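Local coordinates for metal-dependent hydrolase (Lactobacillus plantarum, PDB 2F6K), which probably catalyses the metal-dependent decarboxylation of 2-amino-3-carboxymuconate 6-semialdehyde, a step of tryptophan and nitrobenzoate breakdown, as a manganese-binding member of the amidohydrolase superfamily, at residues 182-187 / 230-235; 190-195 / 199-204; 251-254 / 260-263. All coordinates share one frame; numbering follows the deposited sequence.

Interaction 1 (182-187 / 230-235)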
HETATM    1  N   MSE A 182      10.383 -13.148  -0.689  1.00 33.22           N
HETATM    2  CA  MSE A 182       8.944 -13.330  -0.583  1.00 34.14           C
HETATM    3  C   MSE A 182       8.466 -14.299  -1.661  1.00 33.36           C
HETATM    4  O   MSE A 182       7.617 -15.154  -1.398  1.00 33.23           O
HETATM    5  CB  MSE A 182       8.217 -11.989  -0.712  1.00 34.78           C
HETATM    6  CG  MSE A 182       8.530 -10.995   0.406  1.00 37.07           C
HETATM    7 SE   MSE A 182       7.334  -9.439   0.414  1.00 46.16          SE
HETATM    8  CE  MSE A 182       8.168  -8.384  -0.975  1.00 37.75           C
ATOM      9  N   THR A 183       9.035 -14.183  -2.860  1.00 28.46           N
ATOM     10  CA  THR A 183       8.648 -15.047  -3.962  1.00 29.72           C
ATOM     11  C   THR A 183       8.981 -16.521  -3.726  1.00 31.15           C
ATOM     12  O   THR A 183       8.171 -17.393  -4.040  1.00 33.75           O
ATOM     13  CB  THR A 183       9.289 -14.588  -5.282  1.00 30.92           C
ATOM     14  OG1 THR A 183       8.881 -13.244  -5.565  1.00 34.16           O
ATOM     15  CG2 THR A 183       8.846 -15.491  -6.436  1.00 30.86           C
ATOM     16  N   PHE A 184      10.163 -16.802  -3.182  1.00 31.18           N
ATOM     17  CA  PHE A 184      10.562 -18.181  -2.905  1.00 30.81           C
ATOM     18  C   PHE A 184       9.571 -18.843  -1.944  1.00 31.88           C
ATOM     19  O   PHE A 184       9.148 -19.979  -2.146  1.00 33.39           O
ATOM     20  CB  PHE A 184      11.951 -18.220  -2.271  1.00 28.25           C
ATOM     21  CG  PHE A 184      12.405 -19.602  -1.888  1.00 27.15           C
ATOM     22  CD1 PHE A 184      12.811 -20.509  -2.860  1.00 26.86           C
ATOM     23  CD2 PHE A 184      12.457 -19.985  -0.558  1.00 28.08           C
ATOM     24  CE1 PHE A 184      13.269 -21.775  -2.513  1.00 27.42           C
ATOM     25  CE2 PHE A 184      12.917 -21.259  -0.196  1.00 25.45           C
ATOM     26  CZ  PHE A 184      13.323 -22.149  -1.177  1.00 27.38           C
ATOM     27  N   ILE A 185       9.215 -18.129  -0.889  1.00 29.55           N
ATOM     28  CA  ILE A 185       8.298 -18.665   0.086  1.00 30.88           C
ATOM     29  C   ILE A 185       6.918 -18.843  -0.545  1.00 32.62           C
ATOM     30  O   ILE A 185       6.205 -19.800  -0.247  1.00 32.00           O
ATOM     31  CB  ILE A 185       8.231 -17.728   1.309  1.00 28.95           C
ATOM     32  CG1 ILE A 185       9.638 -17.586   1.900  1.00 29.43           C
ATOM     33  CG2 ILE A 185       7.250 -18.270   2.339  1.00 26.10           C
ATOM     34  CD1 ILE A 185       9.732 -16.723   3.143  1.00 31.96           C
ATOM     35  N   ASN A 186       6.554 -17.926  -1.435  1.00 30.89           N
ATOM     36  CA  ASN A 186       5.262 -18.002  -2.093  1.00 30.27           C
ATOM     37  C   ASN A 186       5.225 -19.323  -2.857  1.00 31.09           C
ATOM     38  O   ASN A 186       4.212 -20.026  -2.882  1.00 30.61           O
ATOM     39  CB  ASN A 186       5.107 -16.828  -3.060  1.00 28.12           C
ATOM     40  CG  ASN A 186       3.682 -16.657  -3.543  1.00 28.27           C
ATOM     41  OD1 ASN A 186       3.403 -16.752  -4.736  1.00 29.26           O
ATOM     42  ND2 ASN A 186       2.770 -16.399  -2.616  1.00 20.63           N
HETATM   43  N   MSE A 187       6.353 -19.657  -3.470  1.00 30.03           N
HETATM   44  CA  MSE A 187       6.469 -20.880  -4.236  1.00 29.90           C
HETATM   45  C   MSE A 187       6.378 -22.098  -3.310  1.00 30.58           C
HETATM   46  O   MSE A 187       5.891 -23.157  -3.698  1.00 30.11           O
HETATM   47  CB  MSE A 187       7.778 -20.850  -5.015  1.00 31.27           C
HETATM   48  CG  MSE A 187       7.799 -19.743  -6.056  1.00 35.09           C
HETATM   49 SE   MSE A 187       9.499 -19.529  -6.936  1.00 46.75          SE
HETATM   50  CE  MSE A 187       9.360 -20.866  -8.333  1.00 40.02           C
ATOM     51  N   TYR A 230      14.658 -27.450   3.496  1.00 31.36           N
ATOM     52  CA  TYR A 230      16.028 -27.907   3.283  1.00 32.76           C
ATOM     53  C   TYR A 230      16.157 -28.803   2.060  1.00 35.33           C
ATOM     54  O   TYR A 230      17.195 -28.789   1.401  1.00 38.60           O
ATOM     55  CB  TYR A 230      16.541 -28.632   4.521  1.00 26.71           C
ATOM     56  CG  TYR A 230      16.464 -27.757   5.740  1.00 29.01           C
ATOM     57  CD1 TYR A 230      17.235 -26.591   5.837  1.00 27.29           C
ATOM     58  CD2 TYR A 230      15.602 -28.071   6.793  1.00 28.52           C
ATOM     59  CE1 TYR A 230      17.149 -25.762   6.957  1.00 25.86           C
ATOM     60  CE2 TYR A 230      15.508 -27.255   7.912  1.00 28.96           C
ATOM     61  CZ  TYR A 230      16.285 -26.100   7.992  1.00 29.77           C
ATOM     62  OH  TYR A 230      16.193 -25.297   9.112  1.00 31.47           O
ATOM     63  N   ASP A 231      15.126 -29.592   1.754  1.00 36.55           N
ATOM     64  CA  ASP A 231      15.184 -30.436   0.560  1.00 37.23           C
ATOM     65  C   ASP A 231      15.070 -29.537  -0.666  1.00 35.74           C
ATOM     66  O   ASP A 231      15.753 -29.747  -1.671  1.00 34.63           O
ATOM     67  CB  ASP A 231      14.051 -31.466   0.534  1.00 42.42           C
ATOM     68  CG  ASP A 231      14.247 -32.571   1.543  1.00 49.14           C
ATOM     69  OD1 ASP A 231      15.415 -32.987   1.747  1.00 53.80           O
ATOM     70  OD2 ASP A 231      13.234 -33.031   2.119  1.00 54.51           O
ATOM     71  N   VAL A 232      14.206 -28.529  -0.576  1.00 33.80           N
ATOM     72  CA  VAL A 232      14.014 -27.602  -1.683  1.00 34.44           C
ATOM     73  C   VAL A 232      15.309 -26.834  -1.986  1.00 35.39           C
ATOM     74  O   VAL A 232      15.645 -26.593  -3.151  1.00 34.37           O
ATOM     75  CB  VAL A 232      12.874 -26.602  -1.379  1.00 32.19           C
ATOM     76  CG1 VAL A 232      12.662 -25.678  -2.565  1.00 30.16           C
ATOM     77  CG2 VAL A 232      11.591 -27.358  -1.069  1.00 29.90           C
HETATM   78  N   MSE A 233      16.037 -26.459  -0.938  1.00 34.66           N
HETATM   79  CA  MSE A 233      17.288 -25.734  -1.124  1.00 36.15           C
HETATM   80  C   MSE A 233      18.312 -26.590  -1.864  1.00 35.65           C
HETATM   81  O   MSE A 233      19.235 -26.071  -2.488  1.00 33.88           O
HETATM   82  CB  MSE A 233      17.841 -25.276   0.230  1.00 36.02           C
HETATM   83  CG  MSE A 233      17.011 -24.156   0.896  1.00 38.79           C
HETATM   84 SE   MSE A 233      16.940 -22.495  -0.150  1.00 49.34          SE
HETATM   85  CE  MSE A 233      18.720 -21.855   0.248  1.00 45.71           C
ATOM     86  N   HIS A 234      18.144 -27.905  -1.801  1.00 36.40           N
ATOM     87  CA  HIS A 234      19.053 -28.815  -2.492  1.00 37.64           C
ATOM     88  C   HIS A 234      18.603 -28.979  -3.934  1.00 36.42           C
ATOM     89  O   HIS A 234      19.408 -29.231  -4.826  1.00 37.85           O
ATOM     90  CB  HIS A 234      19.053 -30.193  -1.819  1.00 38.16           C
ATOM     91  CG  HIS A 234      19.874 -30.258  -0.570  1.00 44.25           C
ATOM     92  ND1 HIS A 234      19.549 -31.075   0.492  1.00 47.17           N
ATOM     93  CD2 HIS A 234      21.019 -29.625  -0.223  1.00 43.54           C
ATOM     94  CE1 HIS A 234      20.458 -30.941   1.442  1.00 45.18           C
ATOM     95  NE2 HIS A 234      21.360 -30.067   1.032  1.00 46.31           N
ATOM     96  N   HIS A 235      17.302 -28.816  -4.143  1.00 35.39           N
ATOM     97  CA  HIS A 235      16.683 -28.991  -5.448  1.00 34.86           C
ATOM     98  C   HIS A 235      16.837 -27.853  -6.448  1.00 34.49           C
ATOM     99  O   HIS A 235      16.975 -28.100  -7.644  1.00 36.91           O
ATOM    100  CB  HIS A 235      15.200 -29.300  -5.246  1.00 37.39           C
ATOM    101  CG  HIS A 235      14.456 -29.573  -6.516  1.00 40.60           C
ATOM    102  ND1 HIS A 235      13.441 -28.757  -6.971  1.00 42.28           N
ATOM    103  CD2 HIS A 235      14.541 -30.596  -7.399  1.00 40.13           C
ATOM    104  CE1 HIS A 235      12.929 -29.270  -8.076  1.00 39.61           C
ATOM    105  NE2 HIS A 235      13.577 -30.386  -8.356  1.00 41.11           N
TER

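Interaction 2 (190-195 / 199-204)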
ATOM      1  N   TYR A 190       2.627 -22.657  -2.481  1.00 31.59           N
ATOM      2  CA  TYR A 190       1.857 -23.278  -3.550  1.00 31.63           C
ATOM      3  C   TYR A 190       2.393 -24.617  -4.064  1.00 31.23           C
ATOM      4  O   TYR A 190       1.974 -25.093  -5.114  1.00 31.25           O
ATOM      5  CB  TYR A 190       1.699 -22.287  -4.702  1.00 26.99           C
ATOM      6  CG  TYR A 190       0.756 -21.154  -4.357  1.00 29.84           C
ATOM      7  CD1 TYR A 190      -0.578 -21.415  -4.034  1.00 29.95           C
ATOM      8  CD2 TYR A 190       1.198 -19.825  -4.321  1.00 27.94           C
ATOM      9  CE1 TYR A 190      -1.452 -20.386  -3.683  1.00 31.15           C
ATOM     10  CE2 TYR A 190       0.331 -18.783  -3.967  1.00 25.78           C
ATOM     11  CZ  TYR A 190      -0.994 -19.073  -3.649  1.00 28.99           C
ATOM     12  OH  TYR A 190      -1.859 -18.067  -3.277  1.00 28.13           O
ATOM     13  N   HIS A 191       3.318 -25.213  -3.313  1.00 31.40           N
ATOM     14  CA  HIS A 191       3.898 -26.503  -3.655  1.00 31.66           C
ATOM     15  C   HIS A 191       4.468 -26.540  -5.066  1.00 34.23           C
ATOM     16  O   HIS A 191       4.376 -27.552  -5.763  1.00 33.81           O
ATOM     17  CB  HIS A 191       2.840 -27.596  -3.496  1.00 33.52           C
ATOM     18  CG  HIS A 191       2.074 -27.507  -2.212  1.00 36.47           C
ATOM     19  ND1 HIS A 191       0.892 -26.808  -2.096  1.00 37.43           N
ATOM     20  CD2 HIS A 191       2.349 -27.988  -0.976  1.00 38.66           C
ATOM     21  CE1 HIS A 191       0.471 -26.861  -0.844  1.00 35.98           C
ATOM     22  NE2 HIS A 191       1.338 -27.570  -0.145  1.00 37.58           N
ATOM     23  N   PHE A 192       5.075 -25.433  -5.476  1.00 32.25           N
ATOM     24  CA  PHE A 192       5.640 -25.328  -6.809  1.00 30.43           C
ATOM     25  C   PHE A 192       6.648 -26.428  -7.152  1.00 32.81           C
ATOM     26  O   PHE A 192       6.527 -27.095  -8.184  1.00 31.74           O
ATOM     27  CB  PHE A 192       6.279 -23.944  -6.982  1.00 26.72           C
ATOM     28  CG  PHE A 192       6.765 -23.671  -8.377  1.00 23.06           C
ATOM     29  CD1 PHE A 192       7.956 -24.217  -8.835  1.00 26.07           C
ATOM     30  CD2 PHE A 192       6.017 -22.882  -9.241  1.00 25.17           C
ATOM     31  CE1 PHE A 192       8.399 -23.983 -10.142  1.00 27.27           C
ATOM     32  CE2 PHE A 192       6.448 -22.640 -10.552  1.00 26.07           C
ATOM     33  CZ  PHE A 192       7.642 -23.192 -10.999  1.00 25.78           C
ATOM     34  N   PHE A 193       7.637 -26.625  -6.287  1.00 32.62           N
ATOM     35  CA  PHE A 193       8.679 -27.621  -6.532  1.00 33.75           C
ATOM     36  C   PHE A 193       8.172 -29.065  -6.476  1.00 35.76           C
ATOM     37  O   PHE A 193       8.735 -29.966  -7.102  1.00 36.22           O
ATOM     38  CB  PHE A 193       9.806 -27.394  -5.529  1.00 29.91           C
ATOM     39  CG  PHE A 193      10.259 -25.959  -5.465  1.00 31.22           C
ATOM     40  CD1 PHE A 193      11.031 -25.411  -6.488  1.00 27.21           C
ATOM     41  CD2 PHE A 193       9.859 -25.138  -4.414  1.00 26.50           C
ATOM     42  CE1 PHE A 193      11.397 -24.065  -6.469  1.00 28.26           C
ATOM     43  CE2 PHE A 193      10.221 -23.788  -4.386  1.00 30.38           C
ATOM     44  CZ  PHE A 193      10.993 -23.251  -5.420  1.00 25.43           C
ATOM     45  N   GLU A 194       7.095 -29.264  -5.730  1.00 37.34           N
ATOM     46  CA  GLU A 194       6.466 -30.564  -5.569  1.00 37.84           C
ATOM     47  C   GLU A 194       5.650 -30.869  -6.829  1.00 37.92           C
ATOM     48  O   GLU A 194       5.694 -31.978  -7.353  1.00 40.23           O
ATOM     49  CB  GLU A 194       5.566 -30.503  -4.339  1.00 44.10           C
ATOM     50  CG  GLU A 194       4.917 -31.787  -3.888  1.00 54.27           C
ATOM     51  CD  GLU A 194       4.173 -31.587  -2.564  1.00 60.77           C
ATOM     52  OE1 GLU A 194       4.827 -31.257  -1.552  1.00 66.64           O
ATOM     53  OE2 GLU A 194       2.936 -31.746  -2.528  1.00 64.12           O
ATOM     54  N   LYS A 195       4.929 -29.868  -7.328  1.00 35.79           N
ATOM     55  CA  LYS A 195       4.095 -30.036  -8.514  1.00 35.62           C
ATOM     56  C   LYS A 195       4.852 -29.941  -9.845  1.00 34.71           C
ATOM     57  O   LYS A 195       4.446 -30.548 -10.842  1.00 33.80           O
ATOM     58  CB  LYS A 195       2.948 -29.014  -8.507  1.00 36.18           C
ATOM     59  CG  LYS A 195       1.960 -29.174  -7.354  1.00 35.49           C
ATOM     60  CD  LYS A 195       0.631 -28.487  -7.664  1.00 39.76           C
ATOM     61  CE  LYS A 195       0.799 -26.995  -7.875  1.00 41.45           C
ATOM     62  NZ  LYS A 195      -0.457 -26.341  -8.341  1.00 45.40           N
ATOM     63  N   ILE A 199      11.154 -28.625 -13.445  1.00 32.82           N
ATOM     64  CA  ILE A 199      11.649 -27.295 -13.749  1.00 32.97           C
ATOM     65  C   ILE A 199      12.907 -27.066 -12.935  1.00 33.17           C
ATOM     66  O   ILE A 199      12.990 -27.483 -11.783  1.00 31.83           O
ATOM     67  CB  ILE A 199      10.632 -26.208 -13.376  1.00 32.81           C
ATOM     68  CG1 ILE A 199       9.359 -26.385 -14.211  1.00 31.45           C
ATOM     69  CG2 ILE A 199      11.253 -24.826 -13.595  1.00 31.51           C
ATOM     70  CD1 ILE A 199       8.263 -25.396 -13.883  1.00 21.64           C
ATOM     71  N   LYS A 200      13.888 -26.414 -13.544  1.00 32.64           N
ATOM     72  CA  LYS A 200      15.138 -26.117 -12.862  1.00 31.71           C
ATOM     73  C   LYS A 200      15.117 -24.626 -12.583  1.00 31.07           C
ATOM     74  O   LYS A 200      15.360 -23.808 -13.472  1.00 30.63           O
ATOM     75  CB  LYS A 200      16.314 -26.479 -13.755  1.00 33.85           C
ATOM     76  CG  LYS A 200      16.334 -27.944 -14.133  1.00 37.86           C
ATOM     77  CD  LYS A 200      17.103 -28.167 -15.423  1.00 43.56           C
ATOM     78  CE  LYS A 200      17.151 -29.639 -15.760  1.00 48.78           C
ATOM     79  NZ  LYS A 200      15.792 -30.258 -15.648  1.00 53.28           N
ATOM     80  N   VAL A 201      14.810 -24.287 -11.337  1.00 29.04           N
ATOM     81  CA  VAL A 201      14.707 -22.907 -10.904  1.00 27.66           C
ATOM     82  C   VAL A 201      16.008 -22.301 -10.399  1.00 27.42           C
ATOM     83  O   VAL A 201      16.613 -22.788  -9.447  1.00 27.75           O
ATOM     84  CB  VAL A 201      13.642 -22.795  -9.796  1.00 26.21           C
ATOM     85  CG1 VAL A 201      13.543 -21.371  -9.280  1.00 25.99           C
ATOM     86  CG2 VAL A 201      12.311 -23.270 -10.333  1.00 28.63           C
ATOM     87  N   ILE A 202      16.436 -21.229 -11.049  1.00 27.78           N
ATOM     88  CA  ILE A 202      17.640 -20.517 -10.635  1.00 26.57           C
ATOM     89  C   ILE A 202      17.200 -19.303  -9.799  1.00 27.97           C
ATOM     90  O   ILE A 202      16.497 -18.421 -10.304  1.00 29.15           O
ATOM     91  CB  ILE A 202      18.431 -19.984 -11.852  1.00 26.76           C
ATOM     92  CG1 ILE A 202      18.875 -21.143 -12.752  1.00 27.27           C
ATOM     93  CG2 ILE A 202      19.633 -19.172 -11.375  1.00 24.08           C
ATOM     94  CD1 ILE A 202      19.569 -20.685 -14.042  1.00 18.15           C
ATOM     95  N   ILE A 203      17.589 -19.268  -8.528  1.00 27.02           N
ATOM     96  CA  ILE A 203      17.257 -18.135  -7.664  1.00 25.67           C
ATOM     97  C   ILE A 203      18.510 -17.242  -7.633  1.00 26.98           C
ATOM     98  O   ILE A 203      19.583 -17.666  -7.207  1.00 27.18           O
ATOM     99  CB  ILE A 203      16.864 -18.623  -6.259  1.00 24.34           C
ATOM    100  CG1 ILE A 203      15.577 -19.453  -6.361  1.00 26.26           C
ATOM    101  CG2 ILE A 203      16.649 -17.444  -5.332  1.00 25.00           C
ATOM    102  CD1 ILE A 203      15.130 -20.072  -5.066  1.00 26.36           C
ATOM    103  N   PRO A 204      18.382 -15.991  -8.094  1.00 26.76           N
ATOM    104  CA  PRO A 204      19.479 -15.019  -8.154  1.00 28.07           C
ATOM    105  C   PRO A 204      20.055 -14.491  -6.848  1.00 30.37           C
ATOM    106  O   PRO A 204      19.447 -14.626  -5.778  1.00 31.05           O
ATOM    107  CB  PRO A 204      18.879 -13.895  -8.989  1.00 28.96           C
ATOM    108  CG  PRO A 204      17.468 -13.871  -8.492  1.00 27.59           C
ATOM    109  CD  PRO A 204      17.102 -15.346  -8.453  1.00 29.16           C
TER

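Interaction 3 (251-254 / 260-263)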
ATOM      1  N   THR A 251      27.216 -18.932   3.724  1.00 30.12           N
ATOM      2  CA  THR A 251      26.036 -19.401   4.435  1.00 31.04           C
ATOM      3  C   THR A 251      25.211 -20.304   3.509  1.00 30.63           C
ATOM      4  O   THR A 251      24.796 -21.401   3.897  1.00 29.74           O
ATOM      5  CB  THR A 251      25.158 -18.223   4.923  1.00 31.27           C
ATOM      6  OG1 THR A 251      25.877 -17.453   5.895  1.00 36.02           O
ATOM      7  CG2 THR A 251      23.878 -18.742   5.564  1.00 28.67           C
ATOM      8  N   LEU A 252      25.008 -19.841   2.280  1.00 30.41           N
ATOM      9  CA  LEU A 252      24.240 -20.570   1.279  1.00 32.97           C
ATOM     10  C   LEU A 252      24.782 -21.969   0.987  1.00 35.39           C
ATOM     11  O   LEU A 252      24.018 -22.883   0.668  1.00 35.90           O
ATOM     12  CB  LEU A 252      24.201 -19.770  -0.027  1.00 31.62           C
ATOM     13  CG  LEU A 252      23.575 -20.492  -1.227  1.00 32.20           C
ATOM     14  CD1 LEU A 252      22.076 -20.631  -1.019  1.00 28.83           C
ATOM     15  CD2 LEU A 252      23.864 -19.720  -2.505  1.00 31.05           C
HETATM   16  N   MSE A 253      26.094 -22.140   1.096  1.00 36.00           N
HETATM   17  CA  MSE A 253      26.705 -23.430   0.805  1.00 37.51           C
HETATM   18  C   MSE A 253      26.418 -24.511   1.838  1.00 36.21           C
HETATM   19  O   MSE A 253      26.682 -25.691   1.597  1.00 33.78           O
HETATM   20  CB  MSE A 253      28.211 -23.260   0.588  1.00 39.47           C
HETATM   21  CG  MSE A 253      28.515 -22.372  -0.617  1.00 49.06           C
HETATM   22 SE   MSE A 253      30.384 -22.126  -1.033  1.00 61.96          SE
HETATM   23  CE  MSE A 253      30.932 -21.376   0.652  1.00 59.06           C
ATOM     24  N   SER A 254      25.871 -24.119   2.982  1.00 32.37           N
ATOM     25  CA  SER A 254      25.525 -25.105   3.994  1.00 32.44           C
ATOM     26  C   SER A 254      24.095 -25.592   3.720  1.00 31.32           C
ATOM     27  O   SER A 254      23.590 -26.487   4.405  1.00 31.12           O
ATOM     28  CB  SER A 254      25.597 -24.488   5.392  1.00 30.83           C
ATOM     29  OG  SER A 254      24.525 -23.588   5.603  1.00 34.15           O
ATOM     30  N   HIS A 260      24.917 -27.013  -7.844  1.00 34.76           N
ATOM     31  CA  HIS A 260      23.854 -26.094  -8.249  1.00 33.49           C
ATOM     32  C   HIS A 260      24.182 -24.612  -8.086  1.00 32.79           C
ATOM     33  O   HIS A 260      23.279 -23.771  -8.093  1.00 31.45           O
ATOM     34  CB  HIS A 260      22.555 -26.412  -7.493  1.00 32.65           C
ATOM     35  CG  HIS A 260      21.901 -27.690  -7.922  1.00 37.27           C
ATOM     36  ND1 HIS A 260      20.668 -28.092  -7.447  1.00 39.17           N
ATOM     37  CD2 HIS A 260      22.305 -28.658  -8.780  1.00 33.58           C
ATOM     38  CE1 HIS A 260      20.342 -29.249  -7.996  1.00 36.33           C
ATOM     39  NE2 HIS A 260      21.319 -29.614  -8.808  1.00 37.48           N
ATOM     40  N   LEU A 261      25.463 -24.289  -7.949  1.00 30.46           N
ATOM     41  CA  LEU A 261      25.882 -22.902  -7.794  1.00 30.66           C
ATOM     42  C   LEU A 261      26.414 -22.383  -9.122  1.00 31.74           C
ATOM     43  O   LEU A 261      27.348 -22.943  -9.688  1.00 34.38           O
ATOM     44  CB  LEU A 261      26.949 -22.799  -6.704  1.00 32.82           C
ATOM     45  CG  LEU A 261      26.470 -23.273  -5.327  1.00 33.12           C
ATOM     46  CD1 LEU A 261      27.659 -23.357  -4.385  1.00 32.26           C
ATOM     47  CD2 LEU A 261      25.398 -22.329  -4.789  1.00 29.42           C
ATOM     48  N   LEU A 262      25.815 -21.307  -9.619  1.00 31.80           N
ATOM     49  CA  LEU A 262      26.209 -20.750 -10.905  1.00 30.42           C
ATOM     50  C   LEU A 262      26.770 -19.340 -10.809  1.00 30.86           C
ATOM     51  O   LEU A 262      26.279 -18.518 -10.043  1.00 32.05           O
ATOM     52  CB  LEU A 262      24.999 -20.743 -11.831  1.00 30.18           C
ATOM     53  CG  LEU A 262      24.288 -22.088 -11.996  1.00 32.08           C
ATOM     54  CD1 LEU A 262      22.939 -21.865 -12.668  1.00 31.69           C
ATOM     55  CD2 LEU A 262      25.156 -23.027 -12.822  1.00 28.77           C
ATOM     56  N   TYR A 263      27.797 -19.062 -11.601  1.00 30.26           N
ATOM     57  CA  TYR A 263      28.405 -17.743 -11.621  1.00 29.51           C
ATOM     58  C   TYR A 263      27.483 -16.750 -12.318  1.00 32.06           C
ATOM     59  O   TYR A 263      26.732 -17.125 -13.221  1.00 33.69           O
ATOM     60  CB  TYR A 263      29.732 -17.775 -12.380  1.00 28.54           C
ATOM     61  CG  TYR A 263      30.280 -16.394 -12.648  1.00 28.70           C
ATOM     62  CD1 TYR A 263      30.683 -15.567 -11.599  1.00 31.43           C
ATOM     63  CD2 TYR A 263      30.374 -15.903 -13.942  1.00 28.31           C
ATOM     64  CE1 TYR A 263      31.164 -14.280 -11.841  1.00 31.79           C
ATOM     65  CE2 TYR A 263      30.854 -14.625 -14.191  1.00 28.07           C
ATOM     66  CZ  TYR A 263      31.247 -13.822 -13.139  1.00 30.09           C
ATOM     67  OH  TYR A 263      31.741 -12.567 -13.387  1.00 33.69           O
TER

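Interaction 1 (182-187 / 230-235)
The ring of F184 reaches across from helix 171-189 and pushes its outer end between V232 and the selenomethionine M233 of helix 229-235. Its CZ carbon does most of the touching: it lies 3.8 Å from V232 CG1 and equally 3.8 Å from the selenium (SE) of M233. The neighbouring CE1 adds a second, slightly longer approach to the same valine methyl, at 4.0 Å. With CG of F184 anti to the backbone N (chi1 177°), the ring is carried toward helix 229-235, and V232 comes to meet it from the opposite direction. M233 arrives differently. Its chain bends at both chi2 and chi3, which curls the selenium back to the ring for a Met-aromatic contact, 4.6 Å from the ring centroid and 44° off the ring normal. Between the two segments, the close approaches are gathered at the CZ end of the F184 ring, and the backbones stay well apart, with the CA atoms of F184 and V232 separated by 10.1 Å. The solvent side is looser: D231 and H234 of helix 229-235 are exposed and take no part, whereas F184, V232 and M233 are buried. L210 of helix 210-225 touches both F184 and M233, F193 of helix 192-195 touches V232, and I203 meets F184, so the helix-helix contact lies against strand 200-203 of the barrel.

Interaction 2 (190-195 / 199-204)
Two phenylalanine rings, F192 and F193, receive the side chains of I199 and V201, each differently. The methyls of I199 and V201 sit obliquely to the F192 ring, I199 CD1 3.7 Å from F192 CZ and V201 CG2 4.0 Å from F192 CE1, with the I199 side chain roughly perpendicular to that of F192. The same V201 methyl sits at the edge of the F193 ring, near its plane and 4.0 Å from F193 CE1. One face of the F193 ring is taken by F192 CD1, which stands 4.0 Å above the plane and toward the rim. Beyond these partners, Y141 and Y196 each meet the F192 ring edge-to-face. The two rings leave the short helix 192-195 along different paths, since CG of F192 is anti to the backbone N (chi1 -174°) whereas that of F193 is anti to the carbonyl carbon (chi1 -50°). V201 CG2 touches CE1 of both rings. This is a helix leading into the next strand of a TIM-barrel, the fold of the amidohydrolases: strand 200-203 runs parallel between strands 150-154 and 237-239, and V201 in the strand and I199 just before it both point toward helix 192-195. The helix starts just after a Schellman motif that ends helix 171-189, in which H191, with positive phi, is the C-prime residue and F192 N bonds to M187 O. At the other end of the helix, the exposed K195 makes a salt bridge through NZ with E138. Y190 OH, by contrast, is hydrogen-bonded to the carbonyl oxygen of G64 in a neighbouring subunit.

Interaction 3 (251-254 / 260-263)
L261, the residue with the most surface buried here, spreads its two methyls over L252 and the selenomethionine M253. The contact belongs to the beta-alpha-beta unit formed by strand 237-239, helix 248-252 and strand 261-262, which supplies the last strand of the parallel sheet in this TIM-barrel amidohydrolase. L261 points outward from its strand to the helix, and its fork divides the work between the two partners. L261 CD2 meets L252 CD2 at 3.8 Å, the two leucine side chains lying alongside each other and running antiparallel. L261 CD1 instead lies 4.0 Å from M253 CG, and the M253 chain stands roughly perpendicular to that of L261. M253 thus makes its closest approach early in the chain, by the CG methylene. CG of L252 is anti to the backbone N (chi1 173°), which directs the branch to the strand, where F238 of strand 237-239 touches both leucines. I296 of helix 290-306 packs on L261 from outside the unit, and L288 touches M253. S254 lies near the second subunit, where its OG is hydrogen-bonded to NH1 of R247, and T251 packs on T251 of that subunit. Within the segment, the carbonyl oxygen of T251 accepts two bonds from S254, one from the backbone N and one from OG at 2.8 Å, the latter in the carbonyl plane with a C=O...OG angle of 157°.

Followed from the N terminus, the chain runs through helix 171-189, turns into helix 192-195 and enters strand 200-203, so interaction 2 closes a short loop of three residues. Interaction 1 closes a much longer one, from 182-187 to 230-235, and interaction 2 lies wholly within it. Interaction 3 follows in series, spanning the five residues between 251-254 and 260-263. The first two are close neighbours in space, their centres about 7 Å apart. Interaction 3 is about 14 Å from interaction 1, centre to centre, but M233 still packs on L252, while I202 meets L262 between 2 and 3. Interactions 2 and 3 tie helices to barrel strands, while interaction 1 joins two helices outside them.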